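Local atomic coordinates of periplasmic cell division protein (SufI) (Aquifex aeolicus, PDB entry 6SYY), a protein that is a multicopper oxidase that probably oxidises its substrates at one copper centre and passes the electrons to a copper cluster where oxygen is reduced. Residues 407-412 against 451-456; 439-444 against 505-510. All coordinates share one frame; numbering follows the deposited sequence.

Contact 1. Residues 407-412 against 451-456; sequences FTINGE and HPMHIH. With CU (copper (II) ion), chain B; CU (copper (II) ion), chain C.
A copper-ligating histidine drives the edge of its ring into the face of a phenylalanine: CE1 of His-451 sits over the middle of the Phe-407 ring, 3.8 Å from Phe-407 CE1. The planes stand at 78°, an edge-to-face (T-shaped) pair. His-451 presents that edge because both nitrogens are engaged: ND1 binds copper at 2.2 Å, in the site that Cys-509 and His-514 complete, and NE2 is hydrogen-bonded to Thr-447 OG1. CE1, the carbon between the two nitrogens, is what meets Phe-407. With an alanine here, CE1 of His-451 would lose the aromatic face it rests on, which would probably open a gap at that edge of the copper ligand. Further along, the CD1 methyl at the end of the longer branch of Ile-409 meets the terminal methyl of Met-453, CE, at 4.3 Å, an apolar touch between the two sheets. His-456 NE2 holds a second copper at 2.1 Å, joined there by His-161 and His-508. Strand 407-409 borders its sheet beside strand 394-402, whose Leu-400 also touches His-451, while strand 451-455 runs in the facing sheet between strands 503-509 and 480-483.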
loop_
_atom_site.group_PDB
_atom_site.type_symbol
_atom_site.label_atom_id
_atom_site.label_comp_id
_atom_site.label_asym_id
_atom_site.label_seq_id
_atom_site.Cartn_x
_atom_site.Cartn_y
_atom_site.Cartn_z
ATOM N N PHE A 407 -12.460 11.232 14.327
ATOM C CA PHE A 407 -12.604 9.783 14.314
ATOM C C PHE A 407 -11.817 9.152 15.453
ATOM O O PHE A 407 -10.678 9.541 15.728
ATOM C CB PHE A 407 -12.136 9.206 12.981
ATOM C CG PHE A 407 -13.064 9.483 11.839
ATOM C CD1 PHE A 407 -14.384 9.059 11.886
ATOM C CD2 PHE A 407 -12.618 10.152 10.711
ATOM C CE1 PHE A 407 -15.244 9.309 10.831
ATOM C CE2 PHE A 407 -13.472 10.410 9.655
ATOM C CZ PHE A 407 -14.786 9.985 9.714
ATOM N N THR A 408 -12.426 8.164 16.108
ATOM C CA THR A 408 -11.857 7.542 17.294
ATOM C C THR A 408 -11.657 6.048 17.084
ATOM O O THR A 408 -12.316 5.412 16.256
ATOM C CB THR A 408 -12.745 7.747 18.528
ATOM O OG1 THR A 408 -14.006 7.086 18.328
ATOM C CG2 THR A 408 -12.971 9.228 18.786
ATOM N N ILE A 409 -10.738 5.500 17.870
ATOM C CA ILE A 409 -10.499 4.067 17.958
ATOM C C ILE A 409 -10.683 3.700 19.423
ATOM O O ILE A 409 -9.873 4.092 20.272
ATOM C CB ILE A 409 -9.100 3.680 17.459
ATOM C CG1 ILE A 409 -8.926 4.072 15.991
ATOM C CG2 ILE A 409 -8.863 2.196 17.633
ATOM C CD1 ILE A 409 -7.507 3.902 15.480
ATOM N N ASN A 410 -11.753 2.965 19.724
ATOM C CA ASN A 410 -12.106 2.617 21.098
ATOM C C ASN A 410 -12.148 3.863 21.980
ATOM O O ASN A 410 -11.612 3.896 23.092
ATOM C CB ASN A 410 -11.148 1.565 21.659
ATOM C CG ASN A 410 -11.472 0.164 21.165
ATOM O OD1 ASN A 410 -12.430 -0.036 20.424
ATOM N ND2 ASN A 410 -10.670 -0.810 21.576
ATOM N N GLY A 411 -12.793 4.907 21.459
ATOM C CA GLY A 411 -12.958 6.153 22.187
ATOM C C GLY A 411 -11.726 7.025 22.285
ATOM O O GLY A 411 -11.780 8.073 22.935
ATOM N N GLU A 412 -10.621 6.644 21.650
ATOM C CA GLU A 412 -9.353 7.332 21.822
ATOM C C GLU A 412 -8.789 7.788 20.483
ATOM O O GLU A 412 -9.058 7.190 19.436
ATOM C CB GLU A 412 -8.334 6.428 22.522
ATOM C CG GLU A 412 -8.818 5.879 23.845
ATOM C CD GLU A 412 -7.682 5.425 24.735
ATOM O OE1 GLU A 412 -6.806 4.684 24.243
ATOM O OE2 GLU A 412 -7.661 5.813 25.923
ATOM N N HIS A 451 -13.158 3.005 6.340
ATOM C CA HIS A 451 -11.801 3.142 6.853
ATOM C C HIS A 451 -10.967 1.935 6.450
ATOM O O HIS A 451 -11.299 0.801 6.816
ATOM C CB HIS A 451 -11.798 3.285 8.376
ATOM C CG HIS A 451 -12.672 4.387 8.879
ATOM N ND1 HIS A 451 -12.313 5.715 8.798
ATOM C CD2 HIS A 451 -13.893 4.361 9.464
ATOM C CE1 HIS A 451 -13.275 6.459 9.313
ATOM N NE2 HIS A 451 -14.246 5.662 9.724
ATOM N N PRO A 452 -9.893 2.130 5.703
ATOM C CA PRO A 452 -8.958 1.024 5.469
ATOM C C PRO A 452 -8.007 0.878 6.645
ATOM O O PRO A 452 -7.058 1.655 6.788
ATOM C CB PRO A 452 -8.239 1.441 4.180
ATOM C CG PRO A 452 -8.246 2.944 4.230
ATOM C CD PRO A 452 -9.479 3.365 5.013
ATOM N N MET A 453 -8.265 -0.100 7.506
ATOM C CA MET A 453 -7.545 -0.232 8.766
ATOM C C MET A 453 -6.279 -1.055 8.576
ATOM O O MET A 453 -6.320 -2.160 8.023
ATOM C CB MET A 453 -8.440 -0.863 9.833
ATOM C CG MET A 453 -9.647 -0.014 10.203
ATOM S SD MET A 453 -9.182 1.620 10.819
ATOM C CE MET A 453 -8.144 1.179 12.214
ATOM N N HIS A 454 -5.161 -0.518 9.049
ATOM C CA HIS A 454 -3.847 -1.116 8.874
ATOM C C HIS A 454 -3.216 -1.349 10.239
ATOM O O HIS A 454 -3.300 -0.492 11.126
ATOM C CB HIS A 454 -2.966 -0.203 8.003
ATOM C CG HIS A 454 -1.541 -0.645 7.892
ATOM N ND1 HIS A 454 -1.177 -1.881 7.403
ATOM C CD2 HIS A 454 -0.384 -0.003 8.189
ATOM C CE1 HIS A 454 0.140 -1.987 7.416
ATOM N NE2 HIS A 454 0.645 -0.862 7.888
ATOM N N ILE A 455 -2.614 -2.522 10.423
ATOM C CA ILE A 455 -1.794 -2.807 11.595
ATOM C C ILE A 455 -0.359 -2.995 11.130
ATOM O O ILE A 455 -0.110 -3.543 10.049
ATOM C CB ILE A 455 -2.275 -4.046 12.381
ATOM C CG1 ILE A 455 -2.266 -5.294 11.498
ATOM C CG2 ILE A 455 -3.655 -3.817 12.967
ATOM C CD1 ILE A 455 -2.548 -6.569 12.258
ATOM N N HIS A 456 0.581 -2.518 11.935
ATOM C CA HIS A 456 1.991 -2.777 11.708
ATOM C C HIS A 456 2.389 -4.091 12.376
ATOM O O HIS A 456 1.671 -4.625 13.224
ATOM C CB HIS A 456 2.849 -1.629 12.249
ATOM C CG HIS A 456 2.633 -0.323 11.546
ATOM N ND1 HIS A 456 3.558 0.699 11.578
ATOM C CD2 HIS A 456 1.598 0.132 10.800
ATOM C CE1 HIS A 456 3.104 1.724 10.880
ATOM N NE2 HIS A 456 1.917 1.406 10.397
HETATM CU CU CU B . -10.249 6.376 8.509
HETATM CU CU CU C . 1.433 3.049 9.261
#

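Contact 2. Residues 439-444 against 505-510. With CU (copper (II) ion), chain C; CU (copper (II) ion), chain E; CU (copper (II) ion), chain B; O (oxygen atom), chain F.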
loop_
_atom_site.group_PDB
_atom_site.type_symbol
_atom_site.label_atom_id
_atom_site.label_comp_id
_atom_site.label_asym_id
_atom_site.label_seq_id
_atom_site.Cartn_x
_atom_site.Cartn_y
_atom_site.Cartn_z
ATOM N N VAL A 439 -4.826 -13.618 17.916
ATOM C CA VAL A 439 -5.835 -12.630 18.272
ATOM C C VAL A 439 -6.790 -12.474 17.100
ATOM O O VAL A 439 -6.357 -12.359 15.948
ATOM C CB VAL A 439 -5.205 -11.271 18.633
ATOM C CG1 VAL A 439 -6.282 -10.284 19.062
ATOM C CG2 VAL A 439 -4.165 -11.443 19.727
ATOM N N ILE A 440 -8.085 -12.484 17.391
ATOM C CA ILE A 440 -9.105 -12.075 16.437
ATOM C C ILE A 440 -9.418 -10.613 16.705
ATOM O O ILE A 440 -9.897 -10.260 17.788
ATOM C CB ILE A 440 -10.370 -12.939 16.548
ATOM C CG1 ILE A 440 -10.058 -14.393 16.189
ATOM C CG2 ILE A 440 -11.471 -12.382 15.653
ATOM C CD1 ILE A 440 -11.259 -15.314 16.290
ATOM N N ILE A 441 -9.129 -9.755 15.738
ATOM C CA ILE A 441 -9.468 -8.345 15.836
ATOM C C ILE A 441 -10.798 -8.127 15.136
ATOM O O ILE A 441 -11.021 -8.629 14.028
ATOM C CB ILE A 441 -8.363 -7.459 15.241
ATOM C CG1 ILE A 441 -7.098 -7.560 16.094
ATOM C CG2 ILE A 441 -8.824 -6.014 15.157
ATOM C CD1 ILE A 441 -6.009 -6.594 15.678
ATOM N N GLU A 442 -11.684 -7.389 15.789
ATOM C CA GLU A 442 -13.053 -7.181 15.334
ATOM C C GLU A 442 -13.254 -5.683 15.151
ATOM O O GLU A 442 -13.541 -4.965 16.116
ATOM C CB GLU A 442 -14.044 -7.766 16.338
ATOM C CG GLU A 442 -15.491 -7.652 15.929
ATOM C CD GLU A 442 -16.401 -8.351 16.906
ATOM O OE1 GLU A 442 -15.875 -8.937 17.877
ATOM O OE2 GLU A 442 -17.633 -8.313 16.703
ATOM N N TYR A 443 -13.085 -5.211 13.922
ATOM C CA TYR A 443 -13.356 -3.818 13.611
ATOM C C TYR A 443 -14.859 -3.603 13.518
ATOM O O TYR A 443 -15.553 -4.327 12.797
ATOM C CB TYR A 443 -12.687 -3.417 12.300
ATOM C CG TYR A 443 -11.178 -3.363 12.358
ATOM C CD1 TYR A 443 -10.531 -2.468 13.197
ATOM C CD2 TYR A 443 -10.402 -4.187 11.554
ATOM C CE1 TYR A 443 -9.147 -2.406 13.246
ATOM C CE2 TYR A 443 -9.022 -4.132 11.594
ATOM C CZ TYR A 443 -8.400 -3.237 12.444
ATOM O OH TYR A 443 -7.026 -3.175 12.492
ATOM N N VAL A 444 -15.362 -2.616 14.253
ATOM C CA VAL A 444 -16.773 -2.249 14.234
ATOM C C VAL A 444 -16.850 -0.778 13.859
ATOM O O VAL A 444 -16.535 0.094 14.680
ATOM C CB VAL A 444 -17.458 -2.511 15.581
ATOM C CG1 VAL A 444 -18.939 -2.197 15.484
ATOM C CG2 VAL A 444 -17.243 -3.951 16.023
ATOM N N TYR A 505 3.784 -1.512 18.067
ATOM C CA TYR A 505 3.301 -1.451 16.700
ATOM C C TYR A 505 2.087 -0.537 16.624
ATOM O O TYR A 505 1.329 -0.403 17.586
ATOM C CB TYR A 505 2.958 -2.847 16.181
ATOM C CG TYR A 505 4.172 -3.712 15.930
ATOM C CD1 TYR A 505 5.277 -3.209 15.248
ATOM C CD2 TYR A 505 4.218 -5.029 16.375
ATOM C CE1 TYR A 505 6.390 -3.993 15.010
ATOM C CE2 TYR A 505 5.328 -5.821 16.143
ATOM C CZ TYR A 505 6.410 -5.298 15.463
ATOM O OH TYR A 505 7.519 -6.082 15.229
ATOM N N LEU A 506 1.919 0.102 15.473
ATOM C CA LEU A 506 0.798 0.998 15.252
ATOM C C LEU A 506 -0.430 0.233 14.778
ATOM O O LEU A 506 -0.329 -0.831 14.157
ATOM C CB LEU A 506 1.155 2.064 14.221
ATOM C CG LEU A 506 2.187 3.097 14.654
ATOM C CD1 LEU A 506 2.479 4.024 13.500
ATOM C CD2 LEU A 506 1.670 3.871 15.851
ATOM N N LEU A 507 -1.597 0.784 15.097
ATOM C CA LEU A 507 -2.865 0.398 14.488
ATOM C C LEU A 507 -3.574 1.692 14.126
ATOM O O LEU A 507 -3.802 2.537 14.998
ATOM C CB LEU A 507 -3.712 -0.458 15.436
ATOM C CG LEU A 507 -5.078 -0.982 14.976
ATOM C CD1 LEU A 507 -5.441 -2.238 15.747
ATOM C CD2 LEU A 507 -6.173 0.056 15.161
ATOM N N HIS A 508 -3.904 1.859 12.847
ATOM C CA HIS A 508 -4.394 3.150 12.388
ATOM C C HIS A 508 -5.158 2.981 11.085
ATOM O O HIS A 508 -4.984 2.000 10.357
ATOM C CB HIS A 508 -3.244 4.152 12.205
ATOM C CG HIS A 508 -2.298 3.803 11.095
ATOM N ND1 HIS A 508 -2.385 4.368 9.841
ATOM C CD2 HIS A 508 -1.247 2.950 11.052
ATOM C CE1 HIS A 508 -1.429 3.875 9.071
ATOM N NE2 HIS A 508 -0.725 3.012 9.783
ATOM N N CYS A 509 -6.017 3.955 10.811
ATOM C CA CYS A 509 -6.644 4.057 9.505
ATOM C C CYS A 509 -5.622 4.511 8.477
ATOM O O CYS A 509 -4.741 5.322 8.774
ATOM C CB CYS A 509 -7.803 5.043 9.559
ATOM S SG CYS A 509 -8.582 5.330 7.981
ATOM N N HIS A 510 -5.732 3.986 7.259
ATOM C CA HIS A 510 -4.782 4.340 6.217
ATOM C C HIS A 510 -5.314 5.406 5.274
ATOM O O HIS A 510 -4.701 5.659 4.231
ATOM C CB HIS A 510 -4.348 3.110 5.425
ATOM C CG HIS A 510 -2.977 3.243 4.849
ATOM N ND1 HIS A 510 -2.713 3.993 3.722
ATOM C CD2 HIS A 510 -1.783 2.760 5.269
ATOM C CE1 HIS A 510 -1.419 3.948 3.461
ATOM N NE2 HIS A 510 -0.832 3.206 4.383
HETATM CU CU CU C . 1.433 3.049 9.261
HETATM CU CU CU E . 1.406 2.789 4.764
HETATM CU CU CU B . -10.249 6.376 8.509
HETATM O O O F . 1.321 3.084 7.164
#
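The interior of the C-terminal cupredoxin domain, next to its His-Cys-His copper motif, is where Tyr-443 and Leu-507 meet from opposite directions. The phenol oxygen makes the nearest touch, Tyr-443 OH lying 3.7 Å from Leu-507 CD1. The other methyl, Leu-507 CD2, comes to the ring edge near its plane, at 4.3 Å from Tyr-443 CE1. With CG anti to the backbone N (chi1 -179°), Leu-507 extends across to strand 437-445, so its CD1 also reaches Ile-441 CD1 at 4.4 Å. Ile-441 lays its CG2 over one face of the Tyr-443 ring, toward the rim. The three residues after Leu-507 bind copper: Cys-509 SG holds one at 2.0 Å, while His-508 NE2 and His-510 NE2 bind two others, which an oxygen atom bridges. Within the motif His-508 ND1 donates to Cys-509 O at 2.8 Å, from well above the carbonyl plane, which helps fix the turn of the imidazole. As in other multicopper oxidases, this motif probably carries electrons from the cysteine copper to the cluster. Strand 503-509 runs between strands 520-525 and 451-455, and Leu-507 packs on both; strand 437-445 lies in the facing sheet between 394-402 and 488-495.

In the fold
Contacts 1 and 2 lie with centres about 6 Å apart, both bridging the same two facing sheets of the C-terminal cupredoxin domain. Their segments alternate along the chain: 407-412, 439-444, 451-456, 505-510. Strands 407-409 and 437-445 share one sheet, with 394-402 between them; strands 451-455 and 503-509 are antiparallel neighbours in the other, where Pro-452 O and His-510 N, like His-454 N and His-508 O, are probably hydrogen-bonded. Tyr-443 also packs on Met-453 and Ile-455, making the interior continuous. This pairing brings copper ligands distant in sequence together, so both contacts share the cysteine-bound copper and one copper of the cluster.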